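Local coordinates for ferric uptake regulation protein (PDB 2W57) that probably represses iron-uptake genes in Vibrio cholerae by binding DNA when loaded with metal, working as a zinc-containing dimer, at residues 24-29 and 37-42; 20-25 and 53-58. One frame throughout, in Å; residues are numbered along the deposited sequence.

Contact 1: 24-29 and 37-42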
loop_
_atom_site.group_PDB
_atom_site.type_symbol
_atom_site.label_atom_id
_atom_site.label_comp_id
_atom_site.label_asym_id
_atom_site.label_seq_id
_atom_site.Cartn_x
_atom_site.Cartn_y
_atom_site.Cartn_z
ATOM N N GLU A 24 -5.116 -20.986 12.034
ATOM C CA GLU A 24 -5.301 -22.201 11.253
ATOM C C GLU A 24 -5.414 -21.876 9.756
ATOM O O GLU A 24 -4.666 -22.410 8.938
ATOM C CB GLU A 24 -6.576 -22.882 11.727
ATOM C CG GLU A 24 -6.711 -24.359 11.444
ATOM C CD GLU A 24 -7.613 -25.045 12.485
ATOM O OE1 GLU A 24 -8.035 -26.219 12.272
ATOM O OE2 GLU A 24 -7.896 -24.401 13.533
ATOM N N VAL A 25 -6.332 -20.980 9.396
ATOM C CA VAL A 25 -6.515 -20.649 7.991
ATOM C C VAL A 25 -5.255 -20.064 7.397
ATOM O O VAL A 25 -4.850 -20.462 6.299
ATOM C CB VAL A 25 -7.716 -19.707 7.737
ATOM C CG1 VAL A 25 -7.658 -19.139 6.319
ATOM C CG2 VAL A 25 -9.042 -20.451 7.959
ATOM N N LEU A 26 -4.625 -19.146 8.127
ATOM C CA LEU A 26 -3.424 -18.464 7.645
ATOM C C LEU A 26 -2.287 -19.421 7.302
ATOM O O LEU A 26 -1.440 -19.109 6.461
ATOM C CB LEU A 26 -2.969 -17.403 8.647
ATOM C CG LEU A 26 -3.788 -16.108 8.588
ATOM C CD1 LEU A 26 -3.541 -15.232 9.794
ATOM C CD2 LEU A 26 -3.504 -15.368 7.298
ATOM N N GLN A 27 -2.305 -20.595 7.930
ATOM C CA GLN A 27 -1.282 -21.624 7.733
ATOM C C GLN A 27 -1.497 -22.548 6.536
ATOM O O GLN A 27 -0.591 -23.291 6.181
ATOM C CB GLN A 27 -1.142 -22.467 8.995
ATOM C CG GLN A 27 -0.352 -21.791 10.077
ATOM C CD GLN A 27 -0.742 -22.287 11.440
ATOM O OE1 GLN A 27 -1.852 -22.763 11.643
ATOM N NE2 GLN A 27 0.163 -22.169 12.389
ATOM N N GLN A 28 -2.681 -22.508 5.929
ATOM C CA GLN A 28 -2.995 -23.369 4.787
ATOM C C GLN A 28 -2.165 -22.939 3.570
ATOM O O GLN A 28 -2.096 -21.754 3.256
ATOM C CB GLN A 28 -4.496 -23.356 4.477
ATOM C CG GLN A 28 -5.396 -24.115 5.495
ATOM C CD GLN A 28 -6.900 -23.789 5.329
ATOM O OE1 GLN A 28 -7.294 -23.047 4.415
ATOM N NE2 GLN A 28 -7.742 -24.344 6.217
ATOM N N PRO A 29 -1.504 -23.906 2.900
ATOM C CA PRO A 29 -0.578 -23.631 1.791
ATOM C C PRO A 29 -1.084 -22.583 0.794
ATOM O O PRO A 29 -0.310 -21.740 0.328
ATOM C CB PRO A 29 -0.467 -24.991 1.101
ATOM C CG PRO A 29 -0.685 -25.973 2.196
ATOM C CD PRO A 29 -1.615 -25.351 3.180
ATOM N N GLU A 37 -11.148 -10.187 3.603
ATOM C CA GLU A 37 -12.408 -10.612 2.981
ATOM C C GLU A 37 -12.309 -12.062 2.553
ATOM O O GLU A 37 -13.208 -12.864 2.806
ATOM C CB GLU A 37 -12.753 -9.744 1.773
ATOM C CG GLU A 37 -13.068 -8.277 2.105
ATOM C CD GLU A 37 -11.830 -7.393 2.418
ATOM O OE1 GLU A 37 -10.665 -7.765 2.098
ATOM O OE2 GLU A 37 -12.041 -6.301 3.000
ATOM N N GLU A 38 -11.192 -12.398 1.918
ATOM C CA GLU A 38 -10.992 -13.737 1.404
ATOM C C GLU A 38 -10.941 -14.683 2.584
ATOM O O GLU A 38 -11.562 -15.749 2.553
ATOM C CB GLU A 38 -9.718 -13.819 0.560
ATOM C CG GLU A 38 -9.807 -13.144 -0.807
ATOM C CD GLU A 38 -8.446 -12.620 -1.317
ATOM O OE1 GLU A 38 -7.419 -12.714 -0.592
ATOM O OE2 GLU A 38 -8.405 -12.081 -2.450
ATOM N N LEU A 39 -10.230 -14.266 3.629
ATOM C CA LEU A 39 -10.114 -15.037 4.864
ATOM C C LEU A 39 -11.483 -15.275 5.539
ATOM O O LEU A 39 -11.785 -16.376 6.014
ATOM C CB LEU A 39 -9.125 -14.326 5.798
ATOM C CG LEU A 39 -8.803 -14.770 7.235
ATOM C CD1 LEU A 39 -9.030 -16.250 7.459
ATOM C CD2 LEU A 39 -7.367 -14.352 7.602
ATOM N N TYR A 40 -12.300 -14.230 5.574
ATOM C CA TYR A 40 -13.681 -14.324 6.038
ATOM C C TYR A 40 -14.462 -15.339 5.207
ATOM O O TYR A 40 -15.102 -16.227 5.778
ATOM C CB TYR A 40 -14.343 -12.941 5.994
ATOM C CG TYR A 40 -15.846 -12.947 6.060
ATOM C CD1 TYR A 40 -16.504 -13.276 7.243
ATOM C CD2 TYR A 40 -16.612 -12.626 4.943
ATOM C CE1 TYR A 40 -17.878 -13.297 7.322
ATOM C CE2 TYR A 40 -18.010 -12.647 5.005
ATOM C CZ TYR A 40 -18.630 -12.980 6.211
ATOM O OH TYR A 40 -20.002 -12.986 6.311
ATOM N N LYS A 41 -14.403 -15.216 3.874
ATOM C CA LYS A 41 -15.099 -16.150 2.967
ATOM C C LYS A 41 -14.697 -17.620 3.133
ATOM O O LYS A 41 -15.545 -18.502 3.019
ATOM C CB LYS A 41 -14.956 -15.726 1.502
ATOM C CG LYS A 41 -16.121 -14.852 0.989
ATOM C CD LYS A 41 -15.856 -14.308 -0.420
ATOM C CE LYS A 41 -15.069 -13.015 -0.366
ATOM N NZ LYS A 41 -14.052 -12.922 -1.466
ATOM N N LYS A 42 -13.414 -17.868 3.390
ATOM C CA LYS A 42 -12.890 -19.205 3.642
ATOM C C LYS A 42 -13.561 -19.772 4.890
ATOM O O LYS A 42 -14.098 -20.875 4.876
ATOM C CB LYS A 42 -11.383 -19.131 3.881
ATOM C CG LYS A 42 -10.575 -20.124 3.082
ATOM C CD LYS A 42 -10.142 -19.495 1.742
ATOM C CE LYS A 42 -9.312 -20.465 0.879
ATOM N NZ LYS A 42 -8.474 -19.696 -0.088
#
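In the winged-helix DNA-binding domain expected of a Fur protein, helix 17-26 packs on helix 36-45 where Val25 and Leu26 meet Leu39. The contact is buried and apolar, and the nearest CA atoms across it are those of Val25 and Leu39, 7.4 Å apart. Leu39 divides its two methyls between the neighbours. One, CD1, lies against the valine, 3.4 Å from Val25 CG1 and 3.7 Å from Val25 CB, with the two side chains meeting at a slant. The other, CD2, sits 4.0 Å from Leu26 CD2, and here the leucines cross at about a right angle. Having CG anti to the backbone N (chi1 176°) places this fork beside helix 17-26. As in other Fur proteins, helices 36-45 and 52-64 probably form the helix-turn-helix; Leu39 and Leu26 both rest on Leu59 of helix 52-64, and both also touch Ile34 in the short strand before helix 36-45. One turn after Leu39, Lys42 brings the base of its chain past the valine, with Lys42 CB 4.5 Å from Val25 CG1. Within 24-29 the backbone bonds are Gln27 N to Glu24 O at 3.1 Å and Gln28 N to Val25 O at 3.0 Å. Cys31 in the following loop touches both Val25 and Lys42.

Contact 2: 20-25 and 53-58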
loop_
_atom_site.group_PDB
_atom_site.type_symbol
_atom_site.label_atom_id
_atom_site.label_comp_id
_atom_site.label_asym_id
_atom_site.label_seq_id
_atom_site.Cartn_x
_atom_site.Cartn_y
_atom_site.Cartn_z
ATOM N N LEU A 20 -7.461 -18.847 17.098
ATOM C CA LEU A 20 -6.983 -20.165 16.634
ATOM C C LEU A 20 -7.439 -20.510 15.218
ATOM O O LEU A 20 -6.651 -20.990 14.398
ATOM C CB LEU A 20 -7.437 -21.286 17.584
ATOM C CG LEU A 20 -6.908 -21.343 19.023
ATOM C CD1 LEU A 20 -7.571 -22.478 19.769
ATOM C CD2 LEU A 20 -5.384 -21.474 19.090
ATOM N N LYS A 21 -8.717 -20.253 14.957
ATOM C CA LYS A 21 -9.379 -20.599 13.712
ATOM C C LYS A 21 -8.917 -19.742 12.558
ATOM O O LYS A 21 -8.893 -20.196 11.414
ATOM C CB LYS A 21 -10.892 -20.448 13.875
ATOM C CG LYS A 21 -11.524 -21.584 14.656
ATOM C CD LYS A 21 -13.031 -21.435 14.696
ATOM C CE LYS A 21 -13.670 -22.562 15.490
ATOM N NZ LYS A 21 -13.767 -23.792 14.689
ATOM N N ILE A 22 -8.568 -18.496 12.854
ATOM C CA ILE A 22 -8.063 -17.597 11.837
ATOM C C ILE A 22 -6.604 -17.924 11.577
ATOM O O ILE A 22 -6.156 -17.847 10.440
ATOM C CB ILE A 22 -8.254 -16.112 12.234
ATOM C CG1 ILE A 22 -9.744 -15.749 12.145
ATOM C CG2 ILE A 22 -7.403 -15.203 11.354
ATOM C CD1 ILE A 22 -10.105 -14.403 12.670
ATOM N N LEU A 23 -5.864 -18.299 12.618
ATOM C CA LEU A 23 -4.464 -18.674 12.437
ATOM C C LEU A 23 -4.349 -19.975 11.632
ATOM O O LEU A 23 -3.582 -20.054 10.674
ATOM C CB LEU A 23 -3.745 -18.784 13.786
ATOM C CG LEU A 23 -2.259 -19.156 13.837
ATOM C CD1 LEU A 23 -1.399 -18.170 13.051
ATOM C CD2 LEU A 23 -1.800 -19.226 15.291
ATOM N N GLU A 24 -5.116 -20.986 12.034
ATOM C CA GLU A 24 -5.301 -22.201 11.253
ATOM C C GLU A 24 -5.414 -21.876 9.756
ATOM O O GLU A 24 -4.666 -22.410 8.938
ATOM C CB GLU A 24 -6.576 -22.882 11.727
ATOM C CG GLU A 24 -6.711 -24.359 11.444
ATOM C CD GLU A 24 -7.613 -25.045 12.485
ATOM O OE1 GLU A 24 -8.035 -26.219 12.272
ATOM O OE2 GLU A 24 -7.896 -24.401 13.533
ATOM N N VAL A 25 -6.332 -20.980 9.396
ATOM C CA VAL A 25 -6.515 -20.649 7.991
ATOM C C VAL A 25 -5.255 -20.064 7.397
ATOM O O VAL A 25 -4.850 -20.462 6.299
ATOM C CB VAL A 25 -7.716 -19.707 7.737
ATOM C CG1 VAL A 25 -7.658 -19.139 6.319
ATOM C CG2 VAL A 25 -9.042 -20.451 7.959
ATOM N N ALA A 53 -15.684 -8.245 10.787
ATOM C CA ALA A 53 -15.142 -7.308 11.770
ATOM C C ALA A 53 -14.160 -8.014 12.722
ATOM O O ALA A 53 -13.088 -7.489 13.014
ATOM C CB ALA A 53 -16.247 -6.649 12.522
ATOM N N THR A 54 -14.508 -9.224 13.163
ATOM C CA THR A 54 -13.615 -10.040 14.006
ATOM C C THR A 54 -12.343 -10.383 13.245
ATOM O O THR A 54 -11.242 -10.207 13.766
ATOM C CB THR A 54 -14.297 -11.331 14.490
ATOM O OG1 THR A 54 -15.392 -10.983 15.340
ATOM C CG2 THR A 54 -13.330 -12.196 15.257
ATOM N N VAL A 55 -12.504 -10.832 12.003
ATOM C CA VAL A 55 -11.374 -11.135 11.128
ATOM C C VAL A 55 -10.430 -9.951 11.077
ATOM O O VAL A 55 -9.226 -10.088 11.328
ATOM C CB VAL A 55 -11.817 -11.546 9.709
ATOM C CG1 VAL A 55 -10.617 -11.796 8.840
ATOM C CG2 VAL A 55 -12.673 -12.802 9.769
ATOM N N TYR A 56 -10.969 -8.772 10.817
ATOM C CA TYR A 56 -10.143 -7.573 10.890
ATOM C C TYR A 56 -9.502 -7.335 12.249
ATOM O O TYR A 56 -8.299 -7.060 12.317
ATOM C CB TYR A 56 -10.942 -6.343 10.505
ATOM C CG TYR A 56 -10.865 -6.038 9.048
ATOM C CD1 TYR A 56 -11.982 -6.184 8.239
ATOM C CD2 TYR A 56 -9.666 -5.611 8.465
ATOM C CE1 TYR A 56 -11.930 -5.894 6.899
ATOM C CE2 TYR A 56 -9.605 -5.319 7.109
ATOM C CZ TYR A 56 -10.746 -5.467 6.346
ATOM O OH TYR A 56 -10.721 -5.204 5.012
ATOM N N ARG A 57 -10.298 -7.398 13.319
ATOM C CA ARG A 57 -9.783 -7.117 14.649
ATOM C C ARG A 57 -8.614 -8.086 14.934
ATOM O O ARG A 57 -7.535 -7.649 15.361
ATOM C CB ARG A 57 -10.914 -7.190 15.697
ATOM C CG ARG A 57 -10.477 -7.145 17.183
ATOM C CD ARG A 57 -11.625 -7.438 18.208
ATOM N NE ARG A 57 -12.194 -8.806 18.160
ATOM C CZ ARG A 57 -11.588 -9.940 18.579
ATOM N NH1 ARG A 57 -10.345 -9.935 19.078
ATOM N NH2 ARG A 57 -12.230 -11.113 18.485
ATOM N N VAL A 58 -8.810 -9.380 14.632
ATOM C CA VAL A 58 -7.780 -10.398 14.863
ATOM C C VAL A 58 -6.520 -10.183 14.004
ATOM O O VAL A 58 -5.399 -10.250 14.518
ATOM C CB VAL A 58 -8.308 -11.845 14.694
ATOM C CG1 VAL A 58 -7.139 -12.863 14.802
ATOM C CG2 VAL A 58 -9.414 -12.163 15.722
#
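Thr54 O accepts the helical hydrogen bond from Val58 N at 2.7 Å, and beside this turn of helix 52-64 lies the end of Ile22, whose CD1 is 4.5 Å from the same Thr54 O. Ile22 makes the contact from the side of helix 17-26. Its CG1 is anti to the carbonyl carbon (chi1 -72°) and the chain then runs on extended (chi2 172°), which carries CD1 across to the other helix. There the methyl meets two residues one turn apart: it is 3.8 Å from Val55 CA and 3.7 Å from Val58 CB. Ile22 and Val58 approach tip to tip, with CD1 near both valine methyls and the second branch, Ile22 CG2, 4.2 Å from Val58 CG1. In the winged-helix fold expected here, helix 52-64 is probably the second helix of the helix-turn-helix, the one likely to read DNA, and helix 17-26 packs across its inner side. The short segments cross steeply at -77°, their axes 10.7 Å apart at closest approach. Leu43 of helix 36-45 also touches Ile22, while Leu23, one residue further on, packs on Leu8 of helix 4-10.

In the fold
Contacts 1 and 2 start from overlapping parts of helix 17-26 and lie about 8 Å apart, centre to centre. Together they join that helix to the two successive helices that probably form the helix-turn-helix, making a three-helix core. Leu39 ties them into one apolar cluster: its CD2 is 3.8 Å from Ile22 CG2, and its CG is 3.8 Å from Val55 CG1. On the periphery Glu37 OE2 and Tyr56 OH, 2.6 Å apart, form a probable hydrogen bond between helices 36-45 and 52-64. The side chain of Leu26 is about 11 Å from a bound zinc ion, and Ile34, which packs on Leu26, directly follows His33, a ligand of one of the two zinc sites.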